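Local coordinates for PKS_KS domain-containing protein (Photorhabdus luminescens subsp. laumondii, PDB 6SMO) that probably catalyses the condensation step of 3-oxoacyl-[acyl-carrier-protein] synthesis, and here holds a twelve-carbon poly-oxo chain in its ligand pocket, at residues B[98-103]-B[168-173]; B[144-147]-B[152-155]. All coordinates share one frame; numbering follows the deposited sequence.

Interaction 1: residues B[98-103]-B[168-173]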
ATOM      1  N   GLN B  98      -1.526 -16.174   9.552  1.00 42.52           N
ATOM      2  CA  GLN B  98      -2.219 -17.493   9.544  1.00 42.75           C
ATOM      3  C   GLN B  98      -2.991 -17.671   8.228  1.00 41.35           C
ATOM      4  O   GLN B  98      -2.801 -18.718   7.579  1.00 40.35           O
ATOM      5  CB  GLN B  98      -3.163 -17.627  10.742  1.00 44.07           C
ATOM      6  CG  GLN B  98      -3.603 -19.062  11.007  1.00 45.31           C
ATOM      7  CD  GLN B  98      -4.941 -19.143  11.700  1.00 46.16           C
ATOM      8  OE1 GLN B  98      -5.151 -18.563  12.764  1.00 46.60           O
ATOM      9  NE2 GLN B  98      -5.863 -19.879  11.100  1.00 47.15           N
ATOM     10  N   PHE B  99      -3.826 -16.692   7.857  1.00 40.40           N
ATOM     11  CA  PHE B  99      -4.709 -16.737   6.659  1.00 39.90           C
ATOM     12  C   PHE B  99      -3.865 -16.836   5.382  1.00 39.46           C
ATOM     13  O   PHE B  99      -4.306 -17.514   4.432  1.00 39.48           O
ATOM     14  CB  PHE B  99      -5.631 -15.514   6.592  1.00 39.71           C
ATOM     15  CG  PHE B  99      -6.631 -15.374   7.714  1.00 40.16           C
ATOM     16  CD1 PHE B  99      -7.056 -16.472   8.451  1.00 40.31           C
ATOM     17  CD2 PHE B  99      -7.181 -14.135   8.010  1.00 40.15           C
ATOM     18  CE1 PHE B  99      -7.982 -16.327   9.472  1.00 40.36           C
ATOM     19  CE2 PHE B  99      -8.110 -13.993   9.029  1.00 40.09           C
ATOM     20  CZ  PHE B  99      -8.509 -15.090   9.758  1.00 40.18           C
ATOM     21  N   ALA B 100      -2.698 -16.181   5.362  1.00 38.99           N
ATOM     22  CA  ALA B 100      -1.744 -16.176   4.228  1.00 38.68           C
ATOM     23  C   ALA B 100      -1.168 -17.584   4.025  1.00 38.51           C
ATOM     24  O   ALA B 100      -1.145 -18.045   2.867  1.00 38.38           O
ATOM     25  CB  ALA B 100      -0.653 -15.163   4.473  1.00 38.58           C
ATOM     26  N   LEU B 101      -0.728 -18.235   5.108  1.00 38.93           N
ATOM     27  CA  LEU B 101      -0.128 -19.600   5.090  1.00 39.47           C
ATOM     28  C   LEU B 101      -1.187 -20.638   4.693  1.00 39.50           C
ATOM     29  O   LEU B 101      -0.834 -21.574   3.949  1.00 39.42           O
ATOM     30  CB  LEU B 101       0.474 -19.927   6.463  1.00 39.80           C
ATOM     31  CG  LEU B 101       1.989 -19.758   6.573  1.00 40.34           C
ATOM     32  CD1 LEU B 101       2.379 -18.290   6.543  1.00 40.64           C
ATOM     33  CD2 LEU B 101       2.520 -20.422   7.835  1.00 40.62           C
ATOM     34  N   ASP B 102      -2.425 -20.484   5.176  1.00 40.03           N
ATOM     35  CA  ASP B 102      -3.553 -21.421   4.919  1.00 40.56           C
ATOM     36  C   ASP B 102      -3.960 -21.338   3.442  1.00 40.27           C
ATOM     37  O   ASP B 102      -4.085 -22.402   2.806  1.00 40.56           O
ATOM     38  CB  ASP B 102      -4.745 -21.129   5.835  1.00 41.26           C
ATOM     39  CG  ASP B 102      -4.484 -21.410   7.305  1.00 41.82           C
ATOM     40  OD1 ASP B 102      -3.581 -22.219   7.601  1.00 42.53           O
ATOM     41  OD2 ASP B 102      -5.189 -20.815   8.146  1.00 42.29           O
ATOM     42  N   ALA B 103      -4.158 -20.119   2.929  1.00 39.89           N
ATOM     43  CA  ALA B 103      -4.583 -19.834   1.537  1.00 39.80           C
ATOM     44  C   ALA B 103      -3.504 -20.302   0.552  1.00 39.68           C
ATOM     45  O   ALA B 103      -3.867 -20.899  -0.481  1.00 39.60           O
ATOM     46  CB  ALA B 103      -4.874 -18.362   1.376  1.00 39.58           C
ATOM     47  N   SER B 168       5.682  -7.364   5.715  1.00 43.38           N
ATOM     48  CA  SER B 168       5.894  -8.465   4.737  1.00 43.75           C
ATOM     49  C   SER B 168       6.190  -9.784   5.462  1.00 43.99           C
ATOM     50  O   SER B 168       7.080 -10.525   4.998  1.00 44.54           O
ATOM     51  CB  SER B 168       6.988  -8.110   3.763  1.00 43.91           C
ATOM     52  OG  SER B 168       8.220  -7.896   4.438  1.00 44.43           O
ATOM     53  N   SER B 169       5.467 -10.072   6.551  1.00 43.86           N
ATOM     54  CA  SER B 169       5.526 -11.359   7.294  1.00 43.71           C
ATOM     55  C   SER B 169       4.926 -12.468   6.424  1.00 42.79           C
ATOM     56  O   SER B 169       5.531 -13.555   6.350  1.00 42.56           O
ATOM     57  CB  SER B 169       4.816 -11.266   8.620  1.00 44.38           C
ATOM     58  OG  SER B 169       5.474 -10.353   9.484  1.00 45.68           O
ATOM     59  N   ALA B 170       3.784 -12.182   5.790  1.00 42.12           N
ATOM     60  CA  ALA B 170       3.015 -13.109   4.928  1.00 41.17           C
ATOM     61  C   ALA B 170       3.838 -13.485   3.688  1.00 40.65           C
ATOM     62  O   ALA B 170       3.889 -14.687   3.363  1.00 41.38           O
ATOM     63  CB  ALA B 170       1.699 -12.475   4.545  1.00 41.05           C
ATOM     64  N   ALA B 171       4.457 -12.497   3.033  1.00 39.52           N
ATOM     65  CA  ALA B 171       5.217 -12.653   1.768  1.00 38.75           C
ATOM     66  C   ALA B 171       6.455 -13.532   1.990  1.00 38.49           C
ATOM     67  O   ALA B 171       6.669 -14.458   1.184  1.00 37.55           O
ATOM     68  CB  ALA B 171       5.598 -11.298   1.222  1.00 38.49           C
ATOM     69  N   THR B 172       7.233 -13.251   3.040  1.00 38.59           N
ATOM     70  CA  THR B 172       8.539 -13.904   3.333  1.00 38.86           C
ATOM     71  C   THR B 172       8.316 -15.323   3.874  1.00 38.83           C
ATOM     72  O   THR B 172       9.099 -16.217   3.496  1.00 38.97           O
ATOM     73  CB  THR B 172       9.378 -13.063   4.303  1.00 38.94           C
ATOM     74  OG1 THR B 172       8.599 -12.808   5.472  1.00 39.58           O
ATOM     75  CG2 THR B 172       9.836 -11.755   3.698  1.00 38.70           C
ATOM     76  N   SER B 173       7.306 -15.517   4.729  1.00 38.49           N
ATOM     77  CA  SER B 173       6.958 -16.821   5.354  1.00 38.81           C
ATOM     78  C   SER B 173       6.568 -17.836   4.272  1.00 38.77           C
ATOM     79  O   SER B 173       7.014 -18.999   4.366  1.00 39.08           O
ATOM     80  CB  SER B 173       5.861 -16.667   6.377  1.00 38.64           C
ATOM     81  OG  SER B 173       6.292 -15.866   7.468  1.00 38.66           O
TER

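Interaction 2: residues B[144-147]-B[152-155]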
ATOM      1  N   ILE B 144       2.287  -3.074  26.975  1.00 61.39           N
ATOM      2  CA  ILE B 144       3.521  -2.399  27.488  1.00 61.29           C
ATOM      3  C   ILE B 144       3.150  -1.120  28.255  1.00 61.59           C
ATOM      4  O   ILE B 144       3.984  -0.676  29.068  1.00 61.96           O
ATOM      5  CB  ILE B 144       4.534  -2.121  26.353  1.00 60.83           C
ATOM      6  CG1 ILE B 144       3.976  -1.181  25.278  1.00 60.21           C
ATOM      7  CG2 ILE B 144       5.041  -3.432  25.768  1.00 60.84           C
ATOM      8  CD1 ILE B 144       4.928  -0.896  24.135  1.00 59.43           C
ATOM      9  N   THR B 145       1.962  -0.551  28.011  1.00 62.06           N
ATOM     10  CA  THR B 145       1.456   0.682  28.679  1.00 62.85           C
ATOM     11  C   THR B 145       0.410   0.332  29.747  1.00 64.42           C
ATOM     12  O   THR B 145      -0.108   1.275  30.379  1.00 65.04           O
ATOM     13  CB  THR B 145       0.880   1.670  27.653  1.00 61.71           C
ATOM     14  OG1 THR B 145      -0.103   0.986  26.874  1.00 60.97           O
ATOM     15  CG2 THR B 145       1.937   2.254  26.742  1.00 61.33           C
ATOM     16  N   LYS B 146       0.124  -0.961  29.949  1.00 65.82           N
ATOM     17  CA  LYS B 146      -0.884  -1.481  30.918  1.00 67.47           C
ATOM     18  C   LYS B 146      -2.248  -0.835  30.636  1.00 66.03           C
ATOM     19  O   LYS B 146      -2.652   0.064  31.402  1.00 64.83           O
ATOM     20  CB  LYS B 146      -0.428  -1.239  32.363  1.00 69.49           C
ATOM     21  CG  LYS B 146       0.718  -2.121  32.840  1.00 71.62           C
ATOM     22  CD  LYS B 146       0.949  -2.054  34.336  1.00 73.46           C
ATOM     23  CE  LYS B 146       1.912  -3.108  34.843  1.00 74.76           C
ATOM     24  NZ  LYS B 146       3.316  -2.783  34.497  1.00 75.25           N
ATOM     25  N   GLY B 147      -2.917  -1.278  29.566  1.00 64.99           N
ATOM     26  CA  GLY B 147      -4.269  -0.834  29.172  1.00 64.74           C
ATOM     27  C   GLY B 147      -4.295   0.606  28.683  1.00 64.82           C
ATOM     28  O   GLY B 147      -5.381   1.219  28.733  1.00 64.17           O
ATOM     29  N   ILE B 152       5.085   3.925  28.223  1.00 71.95           N
ATOM     30  CA  ILE B 152       5.615   2.621  27.723  1.00 72.09           C
ATOM     31  C   ILE B 152       6.693   2.114  28.690  1.00 73.49           C
ATOM     32  O   ILE B 152       7.644   2.871  28.967  1.00 74.85           O
ATOM     33  CB  ILE B 152       6.143   2.756  26.279  1.00 71.39           C
ATOM     34  CG1 ILE B 152       4.992   2.921  25.283  1.00 70.82           C
ATOM     35  CG2 ILE B 152       7.040   1.582  25.910  1.00 70.85           C
ATOM     36  CD1 ILE B 152       5.401   3.521  23.961  1.00 70.36           C
ATOM     37  N   HIS B 153       6.533   0.878  29.176  1.00 74.15           N
ATOM     38  CA  HIS B 153       7.518   0.131  30.003  1.00 75.64           C
ATOM     39  C   HIS B 153       8.482  -0.611  29.079  1.00 76.04           C
ATOM     40  O   HIS B 153       8.067  -1.539  28.386  1.00 74.99           O
ATOM     41  CB  HIS B 153       6.798  -0.841  30.950  1.00 75.82           C
ATOM     42  CG  HIS B 153       6.065  -0.182  32.070  1.00 76.29           C
ATOM     43  ND1 HIS B 153       6.073  -0.692  33.354  1.00 76.64           N
ATOM     44  CD2 HIS B 153       5.311   0.937  32.111  1.00 76.57           C
ATOM     45  CE1 HIS B 153       5.350   0.083  34.136  1.00 77.43           C
ATOM     46  NE2 HIS B 153       4.871   1.090  33.398  1.00 77.25           N
ATOM     47  N   PRO B 154       9.782  -0.235  29.024  1.00 77.44           N
ATOM     48  CA  PRO B 154      10.739  -0.910  28.143  1.00 77.26           C
ATOM     49  C   PRO B 154      10.898  -2.413  28.427  1.00 77.27           C
ATOM     50  O   PRO B 154      11.071  -3.163  27.483  1.00 76.77           O
ATOM     51  CB  PRO B 154      12.072  -0.191  28.415  1.00 77.69           C
ATOM     52  CG  PRO B 154      11.668   1.147  28.999  1.00 77.81           C
ATOM     53  CD  PRO B 154      10.402   0.865  29.780  1.00 77.71           C
ATOM     54  N   ASP B 155      10.835  -2.807  29.704  1.00 77.74           N
ATOM     55  CA  ASP B 155      11.096  -4.195  30.181  1.00 78.43           C
ATOM     56  C   ASP B 155      10.021  -5.158  29.655  1.00 76.14           C
ATOM     57  O   ASP B 155      10.366  -6.331  29.413  1.00 75.90           O
ATOM     58  CB  ASP B 155      11.192  -4.259  31.709  1.00 80.34           C
ATOM     59  CG  ASP B 155       9.944  -3.790  32.437  1.00 81.72           C
ATOM     60  OD1 ASP B 155       9.473  -2.678  32.131  1.00 82.55           O
ATOM     61  OD2 ASP B 155       9.453  -4.541  33.305  1.00 83.06           O
TER

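Interaction 1: residues B[98-103]-B[168-173]
Ala100 points its methyl at the flank of helix 169-178 and meets the methyl of Ala170 from the side, Ala100 CB to Ala170 CB at 3.6 Å, while Phe99 just before it covers Cys264 on strand 263-271. With nothing bulkier on either alanine, helix 95-111 and helix 169-178 come together until the Ala100 and Ala170 CA atoms stand 5.7 Å apart. One residue on, Leu101 starts out alongside the neighbouring helix, but its end turns in, and Leu101 CD1 rests on Ser173 CB at 3.8 Å. What the leucine touches is therefore the methylene of the serine. The hydroxyl lies beside its own backbone N (chi1 -65°), which brings Ser173 OG to Ser169 O at 2.7 Å. Ser173 N also donates to Ser169 O, from the opposite face of its carbonyl plane, so two bonds grip that oxygen. Ala103, like Phe99, lies on Cys264, placing helix 95-111 between the large sheet of this thiolase-like ketosynthase fold and helix 169-178, in its N-terminal half. Beyond that second helix, Ser168 OG binds Ser158 N of the partner ketosynthase-like chain. The contact itself is small and apolar: one methyl-methyl and one methyl-methylene touch, two alanines at the nearest approach and a leucine at the rim. Since the Ser173 hydroxyl is satisfied within its helix, close packing rather than polar pairing joins the two helices here.

Interaction 2: residues B[144-147]-B[152-155]
The imidazole of His153 is approached obliquely by two groups of 144-147, the ammonium of Lys146 and the carbonyl oxygen of Ile144. Lys146 NZ comes to 3.5 Å from His153 CE1, the two side chains crossing at about a right angle; a bend at the last torsion of the lysine (chi4 75°) turns its tip to the ring. Ile144 O lies near the root of the same side chain, 3.4 Å from His153 CB. It is also the acceptor of the one hydrogen bond between the segments, from His153 N at 3.0 Å and 164°, the donor standing above the carbonyl plane. Next to this bond the aliphatic groups close up. Ile144 and Ile152 run side by side in the same direction, Ile144 CD1 on Ile152 CG2 at 3.7 Å, and Thr145 CG2 meets Ile152 CG1 at 3.5 Å. The hydroxyl of Thr145 is turned elsewhere and bonds to Leu141 O in the preceding helical turn. Lys146, with positive phi, forms the Schellman motif that finishes helix 134-144. The partner ketosynthase-like chain covers part of the surface, its Leu193 packing on Ile144 and its Asn196 on Ile152. Chemically, a backbone bond and a small apolar cluster hold the chain reversal, while the nearby lysine would tend to disfavour a charged imidazole, an effect that the weak bond of His153 NE2 to Glu150 may offset.

After strand 29-37 and two short helices, the chain enters helix 95-111, which carries residues 98-103, and then passes through strand 123-128 and the pocket residues Ala130 and Ile131 to helix 134-144. Interaction 2 follows, closing a tight turn of four intervening residues at the end of that helix. The chain then returns to helix 169-178, where interaction 1 closes the much longer excursion of 64 residues that contains this turn. The centres of interactions 1 and 2 are about 28 Å apart. The nearest atoms of interactions 1 and 2 are about 17 Å apart. Interaction 1 joins two helices near the large sheet; interaction 2 shapes an outlying turn, and both neighbourhoods reach the partner chain.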